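Local structure of prolyl-tRNA synthetase (Giardia lamblia ATCC 50803, 3IAL) at residues 66-79 with 141-153. The protein probably catalyses the ATP-dependent attachment of L-proline to tRNA(Pro), releasing AMP and diphosphate, and is captured here with the prolyl-adenylate intermediate. Residues are numbered along the deposited sequence; the frame is centred on the assembly and turned at random.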
loop_
_atom_site.group_PDB
_atom_site.type_symbol
_atom_site.label_atom_id
_atom_site.label_comp_id
_atom_site.label_asym_id
_atom_site.label_seq_id
_atom_site.Cartn_x
_atom_site.Cartn_y
_atom_site.Cartn_z
ATOM N N GLU B 66 -9.410 0.528 0.792
ATOM C CA GLU B 66 -9.091 -0.882 0.638
ATOM C C GLU B 66 -9.875 -1.718 1.642
ATOM O O GLU B 66 -10.527 -2.704 1.273
ATOM C CB GLU B 66 -7.583 -1.103 0.800
ATOM C CG GLU B 66 -6.762 -0.551 -0.371
ATOM C CD GLU B 66 -5.287 -0.323 -0.038
ATOM O OE1 GLU B 66 -4.870 -0.613 1.097
ATOM O OE2 GLU B 66 -4.543 0.155 -0.920
ATOM N N GLU B 67 -9.824 -1.299 2.904
ATOM C CA GLU B 67 -10.542 -1.956 4.003
ATOM C C GLU B 67 -12.055 -2.032 3.774
ATOM O O GLU B 67 -12.673 -3.070 4.035
ATOM C CB GLU B 67 -10.283 -1.205 5.312
ATOM C CG GLU B 67 -8.891 -1.379 5.888
ATOM C CD GLU B 67 -8.606 -0.408 7.042
ATOM O OE1 GLU B 67 -9.527 0.346 7.449
ATOM O OE2 GLU B 67 -7.453 -0.404 7.543
ATOM N N GLU B 68 -12.647 -0.933 3.307
ATOM C CA GLU B 68 -14.101 -0.859 3.063
ATOM C C GLU B 68 -14.512 -1.680 1.834
ATOM O O GLU B 68 -15.569 -2.312 1.821
ATOM C CB GLU B 68 -14.543 0.589 2.874
ATOM C CG GLU B 68 -14.431 1.454 4.122
ATOM C CD GLU B 68 -15.249 0.909 5.282
ATOM O OE1 GLU B 68 -16.469 0.701 5.102
ATOM O OE2 GLU B 68 -14.659 0.667 6.358
ATOM N N TYR B 69 -13.671 -1.666 0.804
ATOM C CA TYR B 69 -13.884 -2.511 -0.363
ATOM C C TYR B 69 -13.839 -3.990 0.029
ATOM O O TYR B 69 -14.692 -4.754 -0.399
ATOM C CB TYR B 69 -12.868 -2.200 -1.472
ATOM C CG TYR B 69 -13.215 -1.011 -2.381
ATOM C CD1 TYR B 69 -14.506 -0.480 -2.453
ATOM C CD2 TYR B 69 -12.244 -0.445 -3.192
ATOM C CE1 TYR B 69 -14.797 0.592 -3.289
ATOM C CE2 TYR B 69 -12.529 0.621 -4.020
ATOM C CZ TYR B 69 -13.806 1.135 -4.069
ATOM O OH TYR B 69 -14.078 2.195 -4.906
ATOM N N ALA B 70 -12.882 -4.376 0.868
ATOM C CA ALA B 70 -12.798 -5.760 1.363
ATOM C C ALA B 70 -14.099 -6.213 2.036
ATOM O O ALA B 70 -14.531 -7.342 1.836
ATOM C CB ALA B 70 -11.620 -5.935 2.326
ATOM N N LYS B 71 -14.718 -5.330 2.821
ATOM C CA LYS B 71 -15.950 -5.674 3.546
ATOM C C LYS B 71 -17.131 -5.932 2.619
ATOM O O LYS B 71 -18.044 -6.667 2.981
ATOM C CB LYS B 71 -16.346 -4.565 4.525
ATOM C CG LYS B 71 -15.454 -4.414 5.746
ATOM C CD LYS B 71 -15.992 -3.290 6.633
ATOM C CE LYS B 71 -14.958 -2.756 7.595
ATOM N NZ LYS B 71 -15.450 -1.508 8.249
ATOM N N VAL B 72 -17.132 -5.312 1.439
ATOM C CA VAL B 72 -18.207 -5.539 0.466
ATOM C C VAL B 72 -17.749 -6.473 -0.669
ATOM O O VAL B 72 -18.305 -6.446 -1.768
ATOM C CB VAL B 72 -18.823 -4.194 -0.064
ATOM C CG1 VAL B 72 -19.478 -3.422 1.081
ATOM C CG2 VAL B 72 -17.788 -3.325 -0.765
ATOM N N GLY B 73 -16.751 -7.313 -0.384
ATOM C CA GLY B 73 -16.347 -8.405 -1.288
ATOM C C GLY B 73 -15.575 -7.991 -2.544
ATOM O O GLY B 73 -15.610 -8.690 -3.546
ATOM N N ILE B 74 -14.871 -6.861 -2.496
ATOM C CA ILE B 74 -14.007 -6.466 -3.611
ATOM C C ILE B 74 -12.562 -6.706 -3.192
ATOM O O ILE B 74 -12.108 -6.132 -2.202
ATOM C CB ILE B 74 -14.201 -5.003 -4.006
ATOM C CG1 ILE B 74 -15.694 -4.690 -4.185
ATOM C CG2 ILE B 74 -13.406 -4.693 -5.311
ATOM C CD1 ILE B 74 -16.003 -3.200 -4.455
ATOM N N SER B 75 -11.857 -7.569 -3.933
ATOM C CA SER B 75 -10.549 -8.074 -3.493
ATOM C C SER B 75 -9.415 -7.255 -4.087
ATOM O O SER B 75 -9.451 -6.870 -5.257
ATOM C CB SER B 75 -10.371 -9.540 -3.884
ATOM O OG SER B 75 -11.233 -10.378 -3.150
ATOM N N GLN B 76 -8.403 -6.991 -3.279
ATOM C CA GLN B 76 -7.296 -6.183 -3.733
ATOM C C GLN B 76 -6.367 -7.025 -4.595
ATOM O O GLN B 76 -6.130 -8.197 -4.306
ATOM C CB GLN B 76 -6.519 -5.567 -2.567
ATOM C CG GLN B 76 -5.628 -4.401 -3.053
ATOM C CD GLN B 76 -5.068 -3.548 -1.929
ATOM O OE1 GLN B 76 -5.386 -3.754 -0.769
ATOM N NE2 GLN B 76 -4.220 -2.591 -2.278
ATOM N N ILE B 77 -5.872 -6.416 -5.667
ATOM C CA ILE B 77 -4.926 -7.041 -6.560
ATOM C C ILE B 77 -3.910 -6.000 -6.999
ATOM O O ILE B 77 -3.996 -4.834 -6.598
ATOM C CB ILE B 77 -5.638 -7.607 -7.817
ATOM C CG1 ILE B 77 -6.256 -6.486 -8.660
ATOM C CG2 ILE B 77 -6.705 -8.618 -7.416
ATOM C CD1 ILE B 77 -6.845 -6.984 -9.960
ATOM N N LEU B 78 -2.950 -6.415 -7.820
ATOM C CA LEU B 78 -2.069 -5.456 -8.493
ATOM C C LEU B 78 -1.684 -5.920 -9.896
ATOM O O LEU B 78 -1.176 -7.040 -10.079
ATOM C CB LEU B 78 -0.804 -5.182 -7.673
ATOM C CG LEU B 78 0.141 -4.099 -8.236
ATOM C CD1 LEU B 78 -0.579 -2.758 -8.317
ATOM C CD2 LEU B 78 1.394 -3.961 -7.390
ATOM N N PHE B 79 -1.931 -5.035 -10.864
ATOM C CA PHE B 79 -1.549 -5.221 -12.248
ATOM C C PHE B 79 -0.224 -4.508 -12.497
ATOM O O PHE B 79 0.126 -3.594 -11.752
ATOM C CB PHE B 79 -2.620 -4.646 -13.191
ATOM C CG PHE B 79 -3.634 -5.655 -13.650
ATOM C CD1 PHE B 79 -4.543 -6.201 -12.761
ATOM C CD2 PHE B 79 -3.666 -6.068 -14.973
ATOM C CE1 PHE B 79 -5.473 -7.144 -13.180
ATOM C CE2 PHE B 79 -4.591 -6.996 -15.399
ATOM C CZ PHE B 79 -5.497 -7.540 -14.499
ATOM N N LEU B 141 -18.667 -15.429 -11.531
ATOM C CA LEU B 141 -19.204 -14.082 -11.292
ATOM C C LEU B 141 -19.992 -14.045 -9.987
ATOM O O LEU B 141 -20.564 -15.054 -9.587
ATOM C CB LEU B 141 -20.094 -13.647 -12.455
ATOM C CG LEU B 141 -19.434 -13.559 -13.841
ATOM C CD1 LEU B 141 -20.466 -13.159 -14.900
ATOM C CD2 LEU B 141 -18.267 -12.583 -13.853
ATOM N N PRO B 142 -20.019 -12.888 -9.304
ATOM C CA PRO B 142 -19.320 -11.649 -9.638
ATOM C C PRO B 142 -17.812 -11.738 -9.426
ATOM O O PRO B 142 -17.330 -12.520 -8.611
ATOM C CB PRO B 142 -19.925 -10.615 -8.671
ATOM C CG PRO B 142 -20.488 -11.391 -7.563
ATOM C CD PRO B 142 -20.884 -12.733 -8.119
ATOM N N LEU B 143 -17.083 -10.941 -10.190
ATOM C CA LEU B 143 -15.640 -10.862 -10.091
ATOM C C LEU B 143 -15.361 -9.396 -9.792
ATOM O O LEU B 143 -15.617 -8.525 -10.630
ATOM C CB LEU B 143 -14.995 -11.327 -11.408
ATOM C CG LEU B 143 -13.466 -11.337 -11.518
ATOM C CD1 LEU B 143 -12.792 -11.701 -10.201
ATOM C CD2 LEU B 143 -13.016 -12.284 -12.634
ATOM N N LYS B 144 -14.901 -9.131 -8.573
ATOM C CA LYS B 144 -14.764 -7.771 -8.054
ATOM C C LYS B 144 -13.354 -7.552 -7.539
ATOM O O LYS B 144 -12.931 -8.201 -6.582
ATOM C CB LYS B 144 -15.765 -7.541 -6.913
ATOM C CG LYS B 144 -17.217 -7.875 -7.254
ATOM C CD LYS B 144 -18.176 -7.313 -6.213
ATOM C CE LYS B 144 -19.599 -7.765 -6.448
ATOM N NZ LYS B 144 -20.555 -7.151 -5.492
ATOM N N ILE B 145 -12.623 -6.635 -8.168
ATOM C CA ILE B 145 -11.267 -6.348 -7.748
ATOM C C ILE B 145 -11.011 -4.850 -7.632
ATOM O O ILE B 145 -11.828 -4.041 -8.032
ATOM C CB ILE B 145 -10.226 -7.033 -8.674
ATOM C CG1 ILE B 145 -10.419 -6.656 -10.149
ATOM C CG2 ILE B 145 -10.309 -8.574 -8.523
ATOM C CD1 ILE B 145 -9.913 -5.301 -10.539
ATOM N N HIS B 146 -9.877 -4.496 -7.040
ATOM C CA HIS B 146 -9.436 -3.115 -6.997
ATOM C C HIS B 146 -7.940 -3.091 -6.758
ATOM O O HIS B 146 -7.379 -4.067 -6.268
ATOM C CB HIS B 146 -10.162 -2.336 -5.898
ATOM C CG HIS B 146 -9.792 -2.759 -4.518
ATOM N ND1 HIS B 146 -8.819 -2.117 -3.780
ATOM C CD2 HIS B 146 -10.244 -3.772 -3.747
ATOM C CE1 HIS B 146 -8.700 -2.712 -2.608
ATOM N NE2 HIS B 146 -9.545 -3.725 -2.565
ATOM N N GLN B 147 -7.305 -1.981 -7.116
ATOM C CA GLN B 147 -5.886 -1.794 -6.873
ATOM C C GLN B 147 -5.571 -0.348 -6.523
ATOM O O GLN B 147 -6.205 0.577 -7.017
ATOM C CB GLN B 147 -5.058 -2.226 -8.075
ATOM C CG GLN B 147 -5.263 -1.399 -9.330
ATOM C CD GLN B 147 -4.423 -1.912 -10.479
ATOM O OE1 GLN B 147 -3.798 -2.969 -10.371
ATOM N NE2 GLN B 147 -4.413 -1.173 -11.595
ATOM N N THR B 148 -4.588 -0.184 -5.651
ATOM C CA THR B 148 -4.081 1.113 -5.255
ATOM C C THR B 148 -2.743 1.205 -5.937
ATOM O O THR B 148 -1.899 0.332 -5.760
ATOM C CB THR B 148 -3.886 1.190 -3.740
ATOM O OG1 THR B 148 -5.165 1.120 -3.106
ATOM C CG2 THR B 148 -3.158 2.479 -3.345
ATOM N N CYS B 149 -2.558 2.243 -6.734
ATOM C CA CYS B 149 -1.359 2.358 -7.557
ATOM C C CYS B 149 -1.293 3.771 -8.111
ATOM O O CYS B 149 -2.107 4.621 -7.748
ATOM C CB CYS B 149 -1.393 1.344 -8.710
ATOM S SG CYS B 149 -2.687 1.676 -9.971
ATOM N N THR B 150 -0.336 4.017 -8.997
ATOM C CA THR B 150 -0.288 5.282 -9.705
ATOM C C THR B 150 -0.638 5.046 -11.169
ATOM O O THR B 150 -0.388 3.955 -11.714
ATOM C CB THR B 150 1.065 6.006 -9.532
ATOM O OG1 THR B 150 2.085 5.393 -10.334
ATOM C CG2 THR B 150 1.483 6.001 -8.073
ATOM N N ILE B 151 -1.268 6.054 -11.770
ATOM C CA ILE B 151 -1.533 6.098 -13.207
ATOM C C ILE B 151 -0.809 7.319 -13.771
ATOM O O ILE B 151 -0.294 8.147 -13.002
ATOM C CB ILE B 151 -3.047 6.167 -13.520
ATOM C CG1 ILE B 151 -3.731 7.281 -12.713
ATOM C CG2 ILE B 151 -3.708 4.810 -13.245
ATOM C CD1 ILE B 151 -5.074 7.738 -13.315
ATOM N N PHE B 152 -0.771 7.428 -15.100
ATOM C CA PHE B 152 0.052 8.435 -15.783
ATOM C C PHE B 152 -0.726 9.176 -16.877
ATOM O O PHE B 152 -1.321 8.548 -17.746
ATOM C CB PHE B 152 1.298 7.771 -16.384
ATOM C CG PHE B 152 2.181 7.096 -15.361
ATOM C CD1 PHE B 152 3.288 7.756 -14.834
ATOM C CD2 PHE B 152 1.905 5.809 -14.926
ATOM C CE1 PHE B 152 4.101 7.143 -13.894
ATOM C CE2 PHE B 152 2.719 5.179 -13.973
ATOM C CZ PHE B 152 3.815 5.847 -13.458
ATOM N N ARG B 153 -0.720 10.510 -16.821
ATOM C CA ARG B 153 -1.430 11.351 -17.786
ATOM C C ARG B 153 -0.504 12.444 -18.310
ATOM O O ARG B 153 -0.228 13.418 -17.608
ATOM C CB ARG B 153 -2.654 12.009 -17.136
ATOM C CG ARG B 153 -3.636 11.065 -16.465
ATOM C CD ARG B 153 -4.680 10.552 -17.407
ATOM N NE ARG B 153 -5.553 9.570 -16.759
ATOM C CZ ARG B 153 -6.763 9.807 -16.250
ATOM N NH1 ARG B 153 -7.313 11.015 -16.288
ATOM N NH2 ARG B 153 -7.440 8.807 -15.696
HETATM O O HOH W 1 -9.228 -4.893 -0.092
HETATM O O HOH W 2 -19.470 -4.793 -3.720
HETATM O O HOH W 3 -20.015 -8.018 -3.064
HETATM O O HOH W 4 -3.221 -2.781 -4.909
#
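With chi1 at 68°, His146 holds CG between its own backbone N and carbonyl carbon, which tucks the imidazole between Tyr69 and Gln76 of 66-79; chi1 of -83° sets Tyr69 CG anti to its carbonyl carbon and brings CD2 of its ring against one face of the imidazole. In the class II synthetase core, beside the second subunit, the short strand 75-76 pairs in parallel with 143-152, itself antiparallel to strand 167-177. Tyr69 CD2 sits 3.6 Å from His146 CG, the two rings meeting obliquely, while Gln76 CA makes a CH-pi contact with the opposite face, 3.8 Å from the centroid. Water 1 links His146 NE2 to Glu66 O, and Asn171 ND2 hydrogen-bonds His146 ND1, so both ring nitrogens are held. A Schellman motif at Gly73 ends helix 52-71 and turns the chain into the strand. There Ser75 N bonds to Lys144 O at 2.9 Å, Ser75 O receives His146 N, and Ile77 N reaches His146 O. On the side of the sheet where Ile145 lies, away from His146, its CD1 meets Ile77 CD1 at 3.5 Å. Thr148 OG1 donates to Glu66 OE2, though the 2.5 Å length is doubtful; Glu66 OE1 forms a salt bridge with Arg63 of the second subunit. Farther along, Phe79 N donates to Gln147 OE1 at 2.8 Å, almost in line with the amide C=O.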